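Local coordinates for protein LEOA (Escherichia coli, PDB 4AUR) that probably binds and hydrolyses GTP as a bacterial dynamin-like protein, with a nucleotide-binding head carried on a long helical stalk, at residues R318-K322 and D521-F525; V321-A325 and F381-S385; T386-Q390 and L447-V451. All coordinates share one frame; numbering follows the deposited sequence.

Contact 1: R318-K322 and D521-F525; sequences RIEVK and DEKMF
Phe525 lays the far end of its ring against helix 318-322, where Phe525 CZ meets Arg318 CB at 3.8 Å and Phe525 CE1 meets Val321 CG1 at 3.6 Å. The carbonyl oxygen of Arg318 lies at the ring's edge, in its plane, 3.8 Å from Phe525 CZ; that same oxygen accepts the helical bond from Lys322 N. Arg318 runs past the ring at about a right angle with its guanidinium plane perpendicular to it, and its bent chain ends in a salt bridge to Glu536. Val321 continues the apolar surface: CG1, anti to the backbone N (chi1 164°), fits against Met524, present as selenomethionine, 3.5 Å from its SE. The two helices of this all-helical, dynamin-like stalk run nearly perpendicular here, at 91°, their short axes 11.6 Å apart, and the gap is filled largely by Phe525 and Met524 meeting Val321 and Arg318. Ile532 on helix 530-544 touches both Arg318 and Phe525, and Phe381 on helix 368-408 meets Met524. Toward the more exposed margin, the extended Lys322 chain brings CE to the Phe525 ring edge and within 3.3 Å of Asp521 OD2. Lys322 NZ stays 4.0 Å from Asp521 OD2, opposite charges beyond salt-bridge distance, whose attraction is probably modest.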
ATOM      1  N   ARG A 318      27.899 -23.157  -1.580  1.00 23.23           N
ATOM      2  CA  ARG A 318      28.343 -24.497  -1.849  1.00 23.60           C
ATOM      3  C   ARG A 318      29.365 -24.523  -2.959  1.00 23.26           C
ATOM      4  O   ARG A 318      30.337 -25.231  -2.866  1.00 23.95           O
ATOM      5  CB  ARG A 318      27.175 -25.408  -2.180  1.00 24.57           C
ATOM      6  CG  ARG A 318      26.200 -25.570  -1.027  1.00 25.04           C
ATOM      7  CD  ARG A 318      25.539 -26.922  -1.032  1.00 26.12           C
ATOM      8  NE  ARG A 318      24.093 -26.809  -0.859  1.00 27.73           N
ATOM      9  CZ  ARG A 318      23.400 -27.292   0.164  1.00 26.37           C
ATOM     10  NH1 ARG A 318      23.981 -27.915   1.174  1.00 26.95           N
ATOM     11  NH2 ARG A 318      22.103 -27.141   0.166  1.00 27.04           N
ATOM     12  N   ILE A 319      29.134 -23.756  -4.020  1.00 24.72           N
ATOM     13  CA  ILE A 319      30.056 -23.695  -5.159  1.00 23.53           C
ATOM     14  C   ILE A 319      31.430 -23.209  -4.716  1.00 25.49           C
ATOM     15  O   ILE A 319      32.443 -23.660  -5.218  1.00 25.07           O
ATOM     16  CB  ILE A 319      29.510 -22.756  -6.231  1.00 22.94           C
ATOM     17  CG1 ILE A 319      28.510 -23.496  -7.085  1.00 23.39           C
ATOM     18  CG2 ILE A 319      30.615 -22.178  -7.118  1.00 22.95           C
ATOM     19  CD1 ILE A 319      27.700 -22.577  -7.972  1.00 24.57           C
ATOM     20  N   GLU A 320      31.455 -22.278  -3.774  1.00 27.41           N
ATOM     21  CA  GLU A 320      32.700 -21.745  -3.305  1.00 30.50           C
ATOM     22  C   GLU A 320      33.487 -22.762  -2.468  1.00 29.79           C
ATOM     23  O   GLU A 320      34.673 -22.963  -2.683  1.00 31.74           O
ATOM     24  CB  GLU A 320      32.473 -20.470  -2.512  1.00 33.50           C
ATOM     25  CG  GLU A 320      33.735 -19.650  -2.453  1.00 39.44           C
ATOM     26  CD  GLU A 320      33.561 -18.343  -1.732  1.00 46.39           C
ATOM     27  OE1 GLU A 320      32.394 -17.865  -1.648  1.00 45.52           O
ATOM     28  OE2 GLU A 320      34.608 -17.809  -1.271  1.00 49.37           O
ATOM     29  N   VAL A 321      32.828 -23.403  -1.524  1.00 27.71           N
ATOM     30  CA  VAL A 321      33.465 -24.414  -0.730  1.00 25.82           C
ATOM     31  C   VAL A 321      34.005 -25.532  -1.600  1.00 25.95           C
ATOM     32  O   VAL A 321      35.118 -25.994  -1.376  1.00 25.29           O
ATOM     33  CB  VAL A 321      32.485 -24.962   0.298  1.00 27.06           C
ATOM     34  CG1 VAL A 321      32.960 -26.295   0.899  1.00 26.77           C
ATOM     35  CG2 VAL A 321      32.273 -23.899   1.372  1.00 28.16           C
ATOM     36  N   LYS A 322      33.244 -25.966  -2.589  1.00 24.59           N
ATOM     37  CA  LYS A 322      33.748 -26.974  -3.482  1.00 26.11           C
ATOM     38  C   LYS A 322      35.054 -26.517  -4.127  1.00 26.78           C
ATOM     39  O   LYS A 322      35.983 -27.299  -4.262  1.00 26.42           O
ATOM     40  CB  LYS A 322      32.713 -27.305  -4.545  1.00 28.65           C
ATOM     41  CG  LYS A 322      31.644 -28.275  -4.063  1.00 29.97           C
ATOM     42  CD  LYS A 322      30.342 -28.114  -4.820  1.00 31.44           C
ATOM     43  CE  LYS A 322      29.503 -29.372  -4.672  1.00 34.03           C
ATOM     44  NZ  LYS A 322      28.038 -29.150  -4.837  1.00 34.22           N
ATOM     45  N   ASP A 521      31.159 -34.991  -1.484  1.00 30.21           N
ATOM     46  CA  ASP A 521      30.610 -33.715  -0.990  1.00 30.16           C
ATOM     47  C   ASP A 521      29.783 -33.883   0.286  1.00 31.77           C
ATOM     48  O   ASP A 521      29.779 -33.023   1.144  1.00 31.46           O
ATOM     49  CB  ASP A 521      29.777 -33.028  -2.065  1.00 30.48           C
ATOM     50  CG  ASP A 521      30.594 -32.665  -3.320  1.00 32.43           C
ATOM     51  OD1 ASP A 521      31.818 -32.408  -3.188  1.00 33.18           O
ATOM     52  OD2 ASP A 521      30.005 -32.636  -4.440  1.00 31.53           O
ATOM     53  N   GLU A 522      29.070 -34.989   0.409  1.00 33.84           N
ATOM     54  CA  GLU A 522      28.405 -35.330   1.655  1.00 35.92           C
ATOM     55  C   GLU A 522      29.358 -35.197   2.853  1.00 34.63           C
ATOM     56  O   GLU A 522      29.036 -34.568   3.860  1.00 30.78           O
ATOM     57  CB  GLU A 522      27.918 -36.779   1.574  1.00 42.58           C
ATOM     58  CG  GLU A 522      27.059 -37.271   2.739  1.00 48.09           C
ATOM     59  CD  GLU A 522      25.576 -37.438   2.386  1.00 52.57           C
ATOM     60  OE1 GLU A 522      25.140 -37.093   1.255  1.00 51.39           O
ATOM     61  OE2 GLU A 522      24.838 -37.922   3.264  1.00 56.37           O
ATOM     62  N   LYS A 523      30.526 -35.822   2.742  1.00 34.14           N
ATOM     63  CA  LYS A 523      31.459 -35.912   3.867  1.00 32.97           C
ATOM     64  C   LYS A 523      32.152 -34.598   3.976  1.00 31.63           C
ATOM     65  O   LYS A 523      32.318 -34.045   5.050  1.00 31.44           O
ATOM     66  CB  LYS A 523      32.494 -36.994   3.621  1.00 35.28           C
ATOM     67  CG  LYS A 523      31.929 -38.401   3.494  1.00 38.04           C
ATOM     68  CD  LYS A 523      32.982 -39.387   2.996  1.00 41.16           C
ATOM     69  CE  LYS A 523      32.394 -40.790   2.856  1.00 44.30           C
ATOM     70  NZ  LYS A 523      31.798 -41.239   4.148  1.00 44.26           N
HETATM   71  N   MSE A 524      32.538 -34.082   2.828  1.00 31.05           N
HETATM   72  CA  MSE A 524      33.299 -32.863   2.788  1.00 31.72           C
HETATM   73  C   MSE A 524      32.484 -31.849   3.513  1.00 30.31           C
HETATM   74  O   MSE A 524      32.880 -31.325   4.543  1.00 29.27           O
HETATM   75  CB  MSE A 524      33.632 -32.489   1.349  1.00 30.11           C
HETATM   76  CG  MSE A 524      34.686 -31.396   1.372  1.00 30.20           C
HETATM   77 SE   MSE A 524      33.808 -29.642   1.153  1.00 29.82          SE
HETATM   78  CE  MSE A 524      33.600 -29.074   2.989  1.00 31.64           C
ATOM     79  N   PHE A 525      31.287 -31.611   3.020  1.00 32.66           N
ATOM     80  CA  PHE A 525      30.387 -30.689   3.705  1.00 30.31           C
ATOM     81  C   PHE A 525      30.154 -31.008   5.164  1.00 28.54           C
ATOM     82  O   PHE A 525      30.168 -30.092   5.965  1.00 28.87           O
ATOM     83  CB  PHE A 525      29.089 -30.534   2.942  1.00 27.79           C
ATOM     84  CG  PHE A 525      29.209 -29.584   1.818  1.00 26.21           C
ATOM     85  CD1 PHE A 525      29.388 -28.243   2.079  1.00 24.60           C
ATOM     86  CD2 PHE A 525      29.187 -30.018   0.517  1.00 25.13           C
ATOM     87  CE1 PHE A 525      29.516 -27.343   1.047  1.00 25.28           C
ATOM     88  CE2 PHE A 525      29.314 -29.130  -0.514  1.00 24.68           C
ATOM     89  CZ  PHE A 525      29.481 -27.789  -0.254  1.00 24.90           C
TER

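Contact 2: V321-A325 and F381-S385; sequences VKRLA and FFEQS
With CG anti to its backbone N (chi1 168°), Phe381 swings its ring off helix 381-385 and against helix 321-325, whereas Leu324 turns CG anti to its carbonyl carbon and sends its methyls toward Gln384. The two segments form an antiparallel helix pair within the dynamin-like helical stalk, their short axes inclined at 167° and 10.0 Å apart. Phe381 is the main bridge between them. The course of the helix backbone sets Leu324 CB close to the ring, 3.3 Å from Phe381 CE1, and the backbone just beyond it passes over one ring face: Leu324 O lies above that face toward the rim, and Ala325 CA makes a CH-pi contact, 4.1 Å from the Phe381 ring centroid. Ala325 CB packs beside the same ring at CZ. The opposite face carries Ser385 OG, one helical turn further along, also displaced toward the rim. That hydroxyl is hydrogen-bonded to the carbonyl oxygen of Phe528, whose own ring meets that of Phe381, so the end of helix 521-528 closes in on the pair. One turn back from Ala325 on its own helix, Val321 uses its other branch here, CG2 facing Ser385 CB at 4.1 Å. Both methyls of Leu324 meet Gln384: CD1 rests on Gln384 CB at 3.9 Å, and CD2 lies 3.8 Å from Gln384 OE1.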
ATOM      1  N   VAL A 321      32.828 -23.403  -1.524  1.00 27.71           N
ATOM      2  CA  VAL A 321      33.465 -24.414  -0.730  1.00 25.82           C
ATOM      3  C   VAL A 321      34.005 -25.532  -1.600  1.00 25.95           C
ATOM      4  O   VAL A 321      35.118 -25.994  -1.376  1.00 25.29           O
ATOM      5  CB  VAL A 321      32.485 -24.962   0.298  1.00 27.06           C
ATOM      6  CG1 VAL A 321      32.960 -26.295   0.899  1.00 26.77           C
ATOM      7  CG2 VAL A 321      32.273 -23.899   1.372  1.00 28.16           C
ATOM      8  N   LYS A 322      33.244 -25.966  -2.589  1.00 24.59           N
ATOM      9  CA  LYS A 322      33.748 -26.974  -3.482  1.00 26.11           C
ATOM     10  C   LYS A 322      35.054 -26.517  -4.127  1.00 26.78           C
ATOM     11  O   LYS A 322      35.983 -27.299  -4.262  1.00 26.42           O
ATOM     12  CB  LYS A 322      32.713 -27.305  -4.545  1.00 28.65           C
ATOM     13  CG  LYS A 322      31.644 -28.275  -4.063  1.00 29.97           C
ATOM     14  CD  LYS A 322      30.342 -28.114  -4.820  1.00 31.44           C
ATOM     15  CE  LYS A 322      29.503 -29.372  -4.672  1.00 34.03           C
ATOM     16  NZ  LYS A 322      28.038 -29.150  -4.837  1.00 34.22           N
ATOM     17  N   ARG A 323      35.134 -25.244  -4.490  1.00 28.01           N
ATOM     18  CA  ARG A 323      36.311 -24.720  -5.142  1.00 30.15           C
ATOM     19  C   ARG A 323      37.509 -24.714  -4.204  1.00 29.04           C
ATOM     20  O   ARG A 323      38.634 -25.015  -4.611  1.00 28.40           O
ATOM     21  CB  ARG A 323      36.070 -23.320  -5.703  1.00 36.61           C
ATOM     22  CG  ARG A 323      36.752 -23.122  -7.054  1.00 45.31           C
ATOM     23  CD  ARG A 323      36.812 -21.673  -7.538  1.00 53.60           C
ATOM     24  NE  ARG A 323      35.563 -20.944  -7.316  1.00 56.97           N
ATOM     25  CZ  ARG A 323      35.374 -20.041  -6.348  1.00 64.10           C
ATOM     26  NH1 ARG A 323      36.362 -19.736  -5.493  1.00 66.36           N
ATOM     27  NH2 ARG A 323      34.188 -19.432  -6.228  1.00 63.09           N
ATOM     28  N   LEU A 324      37.266 -24.395  -2.940  1.00 27.18           N
ATOM     29  CA  LEU A 324      38.317 -24.462  -1.924  1.00 25.66           C
ATOM     30  C   LEU A 324      38.756 -25.891  -1.624  1.00 24.73           C
ATOM     31  O   LEU A 324      39.923 -26.138  -1.399  1.00 24.88           O
ATOM     32  CB  LEU A 324      37.844 -23.819  -0.635  1.00 24.76           C
ATOM     33  CG  LEU A 324      37.505 -22.352  -0.761  1.00 25.18           C
ATOM     34  CD1 LEU A 324      36.845 -21.853   0.504  1.00 23.80           C
ATOM     35  CD2 LEU A 324      38.740 -21.536  -1.097  1.00 25.64           C
ATOM     36  N   ALA A 325      37.812 -26.820  -1.578  1.00 23.99           N
ATOM     37  CA  ALA A 325      38.141 -28.206  -1.317  1.00 23.35           C
ATOM     38  C   ALA A 325      39.097 -28.737  -2.365  1.00 24.18           C
ATOM     39  O   ALA A 325      39.999 -29.501  -2.041  1.00 22.67           O
ATOM     40  CB  ALA A 325      36.897 -29.056  -1.280  1.00 22.82           C
ATOM     41  N   PHE A 381      41.827 -24.346   5.157  1.00 33.41           N
ATOM     42  CA  PHE A 381      40.612 -24.583   4.376  1.00 31.93           C
ATOM     43  C   PHE A 381      39.396 -24.531   5.292  1.00 32.33           C
ATOM     44  O   PHE A 381      38.432 -23.822   5.027  1.00 32.11           O
ATOM     45  CB  PHE A 381      40.687 -25.936   3.651  1.00 29.64           C
ATOM     46  CG  PHE A 381      39.379 -26.390   3.057  1.00 28.01           C
ATOM     47  CD1 PHE A 381      38.554 -25.515   2.385  1.00 27.73           C
ATOM     48  CD2 PHE A 381      38.976 -27.705   3.169  1.00 27.26           C
ATOM     49  CE1 PHE A 381      37.359 -25.948   1.854  1.00 26.34           C
ATOM     50  CE2 PHE A 381      37.784 -28.140   2.632  1.00 25.83           C
ATOM     51  CZ  PHE A 381      36.977 -27.263   1.970  1.00 25.20           C
ATOM     52  N   PHE A 382      39.466 -25.264   6.389  1.00 34.08           N
ATOM     53  CA  PHE A 382      38.425 -25.234   7.395  1.00 36.07           C
ATOM     54  C   PHE A 382      38.075 -23.783   7.823  1.00 36.28           C
ATOM     55  O   PHE A 382      36.919 -23.460   8.107  1.00 39.46           O
ATOM     56  CB  PHE A 382      38.821 -26.143   8.572  1.00 37.00           C
ATOM     57  CG  PHE A 382      37.708 -26.429   9.538  1.00 40.88           C
ATOM     58  CD1 PHE A 382      36.385 -26.558   9.113  1.00 42.56           C
ATOM     59  CD2 PHE A 382      37.978 -26.599  10.874  1.00 45.00           C
ATOM     60  CE1 PHE A 382      35.358 -26.827  10.014  1.00 43.68           C
ATOM     61  CE2 PHE A 382      36.955 -26.865  11.783  1.00 48.42           C
ATOM     62  CZ  PHE A 382      35.642 -26.981  11.350  1.00 46.11           C
ATOM     63  N   GLU A 383      39.038 -22.887   7.803  1.00 34.83           N
ATOM     64  CA  GLU A 383      38.773 -21.514   8.187  1.00 35.42           C
ATOM     65  C   GLU A 383      38.167 -20.720   7.032  1.00 34.05           C
ATOM     66  O   GLU A 383      37.136 -20.079   7.186  1.00 34.32           O
ATOM     67  CB  GLU A 383      40.061 -20.864   8.689  1.00 38.57           C
ATOM     68  CG  GLU A 383      40.621 -21.549   9.941  1.00 40.32           C
ATOM     69  CD  GLU A 383      42.084 -21.216  10.215  1.00 41.91           C
ATOM     70  OE1 GLU A 383      42.596 -20.247   9.590  1.00 38.29           O
ATOM     71  OE2 GLU A 383      42.708 -21.929  11.059  1.00 42.35           O
ATOM     72  N   GLN A 384      38.800 -20.756   5.871  1.00 33.49           N
ATOM     73  CA  GLN A 384      38.225 -20.138   4.685  1.00 32.80           C
ATOM     74  C   GLN A 384      36.781 -20.631   4.505  1.00 31.51           C
ATOM     75  O   GLN A 384      35.872 -19.835   4.325  1.00 31.61           O
ATOM     76  CB  GLN A 384      39.056 -20.460   3.435  1.00 33.86           C
ATOM     77  CG  GLN A 384      40.427 -19.790   3.371  1.00 35.72           C
ATOM     78  CD  GLN A 384      41.202 -20.060   2.055  1.00 39.18           C
ATOM     79  OE1 GLN A 384      41.348 -21.201   1.578  1.00 36.18           O
ATOM     80  NE2 GLN A 384      41.712 -18.987   1.473  1.00 40.21           N
ATOM     81  N   SER A 385      36.575 -21.940   4.595  1.00 29.36           N
ATOM     82  CA  SER A 385      35.243 -22.513   4.430  1.00 28.96           C
ATOM     83  C   SER A 385      34.281 -22.186   5.581  1.00 28.40           C
ATOM     84  O   SER A 385      33.096 -21.997   5.360  1.00 29.18           O
ATOM     85  CB  SER A 385      35.305 -24.030   4.199  1.00 28.10           C
ATOM     86  OG  SER A 385      35.326 -24.730   5.428  1.00 29.19           O
TER

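Contact 3: T386-Q390 and L447-V451; sequences TAVSQ and LTGYV
The Tyr450 ring carries the methyl of Thr386 squarely over the centre of one face: CG2 is 3.5 Å from the ring centroid and only 9° off the normal, a well-centred CH-pi contact. The amide of Gln390 is the second flat group, inclined 30° to the ring; its OE1 approaches obliquely, 4.1 Å from Tyr450 CE1. At the far end of the ring, Tyr450 OH reaches past Thr386 to Ala387 CB, 3.9 Å away, so the tyrosine lies along the helix surface. In Thr386, OG1 lies beside the backbone N (chi1 -72°) and bonds to the carbonyl oxygen of Phe382 in the preceding turn, which leaves CG2 anti to that nitrogen and available to the ring. Gln390, one turn further on, bends at chi2 and lays its amide against the methyl of Thr448, although the exact closeness of the two is doubtful. Thr448 is likewise divided, its methyl facing Gln390 and its hydroxyl hydrogen-bonded to the carbonyl oxygen of Ile444 and to Ser393 OG. The buried Ser389 directs OG back within its own helix to Thr386 O, 3.0 Å away. Thr448 is where helical backbone angles end after helix 430-447, and from there the chain passes through Gly449 and runs alongside helix 368-408 in the opposite direction. Here a helix-exit segment of the dynamin-like helical stalk lies along the flank of a neighbouring long helix.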
ATOM      1  N   THR A 386      34.767 -22.136   6.806  1.00 29.68           N
ATOM      2  CA  THR A 386      33.938 -21.610   7.909  1.00 30.29           C
ATOM      3  C   THR A 386      33.576 -20.124   7.668  1.00 28.48           C
ATOM      4  O   THR A 386      32.507 -19.689   8.025  1.00 27.74           O
ATOM      5  CB  THR A 386      34.624 -21.809   9.296  1.00 30.35           C
ATOM      6  OG1 THR A 386      34.598 -23.200   9.654  1.00 28.97           O
ATOM      7  CG2 THR A 386      33.919 -21.011  10.400  1.00 29.72           C
ATOM      8  N   ALA A 387      34.452 -19.354   7.042  1.00 28.36           N
ATOM      9  CA  ALA A 387      34.143 -17.958   6.777  1.00 28.22           C
ATOM     10  C   ALA A 387      33.084 -17.809   5.700  1.00 28.72           C
ATOM     11  O   ALA A 387      32.363 -16.821   5.705  1.00 31.06           O
ATOM     12  CB  ALA A 387      35.397 -17.193   6.385  1.00 28.01           C
ATOM     13  N   VAL A 388      33.005 -18.762   4.773  1.00 28.33           N
ATOM     14  CA  VAL A 388      31.976 -18.756   3.733  1.00 29.48           C
ATOM     15  C   VAL A 388      30.607 -18.913   4.375  1.00 30.55           C
ATOM     16  O   VAL A 388      29.666 -18.180   4.075  1.00 30.24           O
ATOM     17  CB  VAL A 388      32.201 -19.894   2.704  1.00 30.74           C
ATOM     18  CG1 VAL A 388      30.938 -20.210   1.891  1.00 30.19           C
ATOM     19  CG2 VAL A 388      33.352 -19.527   1.770  1.00 31.49           C
ATOM     20  N   SER A 389      30.512 -19.873   5.275  1.00 29.83           N
ATOM     21  CA  SER A 389      29.277 -20.139   5.962  1.00 30.91           C
ATOM     22  C   SER A 389      28.907 -18.978   6.884  1.00 32.08           C
ATOM     23  O   SER A 389      27.728 -18.774   7.209  1.00 32.54           O
ATOM     24  CB  SER A 389      29.402 -21.427   6.768  1.00 30.76           C
ATOM     25  OG  SER A 389      29.874 -21.113   8.046  1.00 34.49           O
ATOM     26  N   GLN A 390      29.906 -18.212   7.300  1.00 30.88           N
ATOM     27  CA  GLN A 390      29.632 -17.057   8.093  1.00 32.64           C
ATOM     28  C   GLN A 390      29.070 -15.910   7.278  1.00 31.67           C
ATOM     29  O   GLN A 390      28.230 -15.181   7.767  1.00 33.52           O
ATOM     30  CB  GLN A 390      30.870 -16.583   8.836  1.00 34.75           C
ATOM     31  CG  GLN A 390      30.519 -15.792  10.099  1.00 37.38           C
ATOM     32  CD  GLN A 390      30.313 -16.675  11.326  1.00 38.43           C
ATOM     33  OE1 GLN A 390      30.667 -17.861  11.351  1.00 39.50           O
ATOM     34  NE2 GLN A 390      29.750 -16.085  12.361  1.00 41.38           N
ATOM     35  N   LEU A 447      23.228 -21.809  15.102  1.00 49.50           N
ATOM     36  CA  LEU A 447      23.955 -22.683  14.198  1.00 48.54           C
ATOM     37  C   LEU A 447      25.348 -22.124  13.943  1.00 48.10           C
ATOM     38  O   LEU A 447      26.334 -22.834  14.098  1.00 52.81           O
ATOM     39  CB  LEU A 447      23.221 -22.827  12.865  1.00 47.65           C
ATOM     40  CG  LEU A 447      21.879 -23.539  12.948  1.00 48.05           C
ATOM     41  CD1 LEU A 447      21.220 -23.550  11.578  1.00 48.41           C
ATOM     42  CD2 LEU A 447      22.013 -24.949  13.514  1.00 49.03           C
ATOM     43  N   THR A 448      25.392 -20.846  13.567  1.00 47.42           N
ATOM     44  CA  THR A 448      26.591 -20.133  13.110  1.00 46.87           C
ATOM     45  C   THR A 448      27.708 -20.205  14.137  1.00 48.63           C
ATOM     46  O   THR A 448      27.527 -19.753  15.282  1.00 50.73           O
ATOM     47  CB  THR A 448      26.255 -18.640  12.862  1.00 46.16           C
ATOM     48  OG1 THR A 448      25.078 -18.542  12.051  1.00 44.65           O
ATOM     49  CG2 THR A 448      27.392 -17.925  12.175  1.00 44.51           C
ATOM     50  N   GLY A 449      28.861 -20.757  13.748  1.00 45.77           N
ATOM     51  CA  GLY A 449      29.939 -20.906  14.713  1.00 43.02           C
ATOM     52  C   GLY A 449      31.251 -21.441  14.208  1.00 39.43           C
ATOM     53  O   GLY A 449      31.289 -22.499  13.588  1.00 39.68           O
ATOM     54  N   TYR A 450      32.331 -20.702  14.465  1.00 35.75           N
ATOM     55  CA  TYR A 450      33.675 -21.288  14.516  1.00 32.84           C
ATOM     56  C   TYR A 450      33.669 -22.287  15.649  1.00 33.70           C
ATOM     57  O   TYR A 450      33.091 -22.021  16.695  1.00 34.83           O
ATOM     58  CB  TYR A 450      34.753 -20.250  14.794  1.00 30.82           C
ATOM     59  CG  TYR A 450      35.126 -19.438  13.602  1.00 30.56           C
ATOM     60  CD1 TYR A 450      34.377 -18.348  13.223  1.00 29.81           C
ATOM     61  CD2 TYR A 450      36.224 -19.779  12.832  1.00 31.87           C
ATOM     62  CE1 TYR A 450      34.699 -17.619  12.096  1.00 31.56           C
ATOM     63  CE2 TYR A 450      36.572 -19.044  11.711  1.00 31.71           C
ATOM     64  CZ  TYR A 450      35.806 -17.958  11.346  1.00 32.25           C
ATOM     65  OH  TYR A 450      36.154 -17.215  10.223  1.00 35.74           O
ATOM     66  N   VAL A 451      34.302 -23.429  15.427  1.00 34.54           N
ATOM     67  CA  VAL A 451      34.271 -24.532  16.348  1.00 37.12           C
ATOM     68  C   VAL A 451      35.705 -24.969  16.604  1.00 39.43           C
ATOM     69  O   VAL A 451      36.578 -24.793  15.739  1.00 42.94           O
ATOM     70  CB  VAL A 451      33.430 -25.688  15.760  1.00 41.79           C
ATOM     71  CG1 VAL A 451      34.252 -26.561  14.808  1.00 41.86           C
ATOM     72  CG2 VAL A 451      32.805 -26.536  16.860  1.00 43.48           C
TER

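All three contacts sit on the same side of the chain's centre, within the dynamin-like helical domain. Contacts 1 and 2 have centres about 8 Å apart and start from the same stretch of helix 275-343, which meets helix 521-528 in one and helix 368-408 in the other. Contact 3 takes up helix 368-408 directly after contact 2, their centres about 12 Å apart. Along the chain, contact 2 closes before contact 3 opens, and contact 3 is nested within the loop that contact 1 closes. The centres of contacts 1 and 3 are about 14 Å apart; Val388, in the helical segment of contact 3, packs on Val321, so the three contacts join neighbouring helices at nearby levels of the stalk.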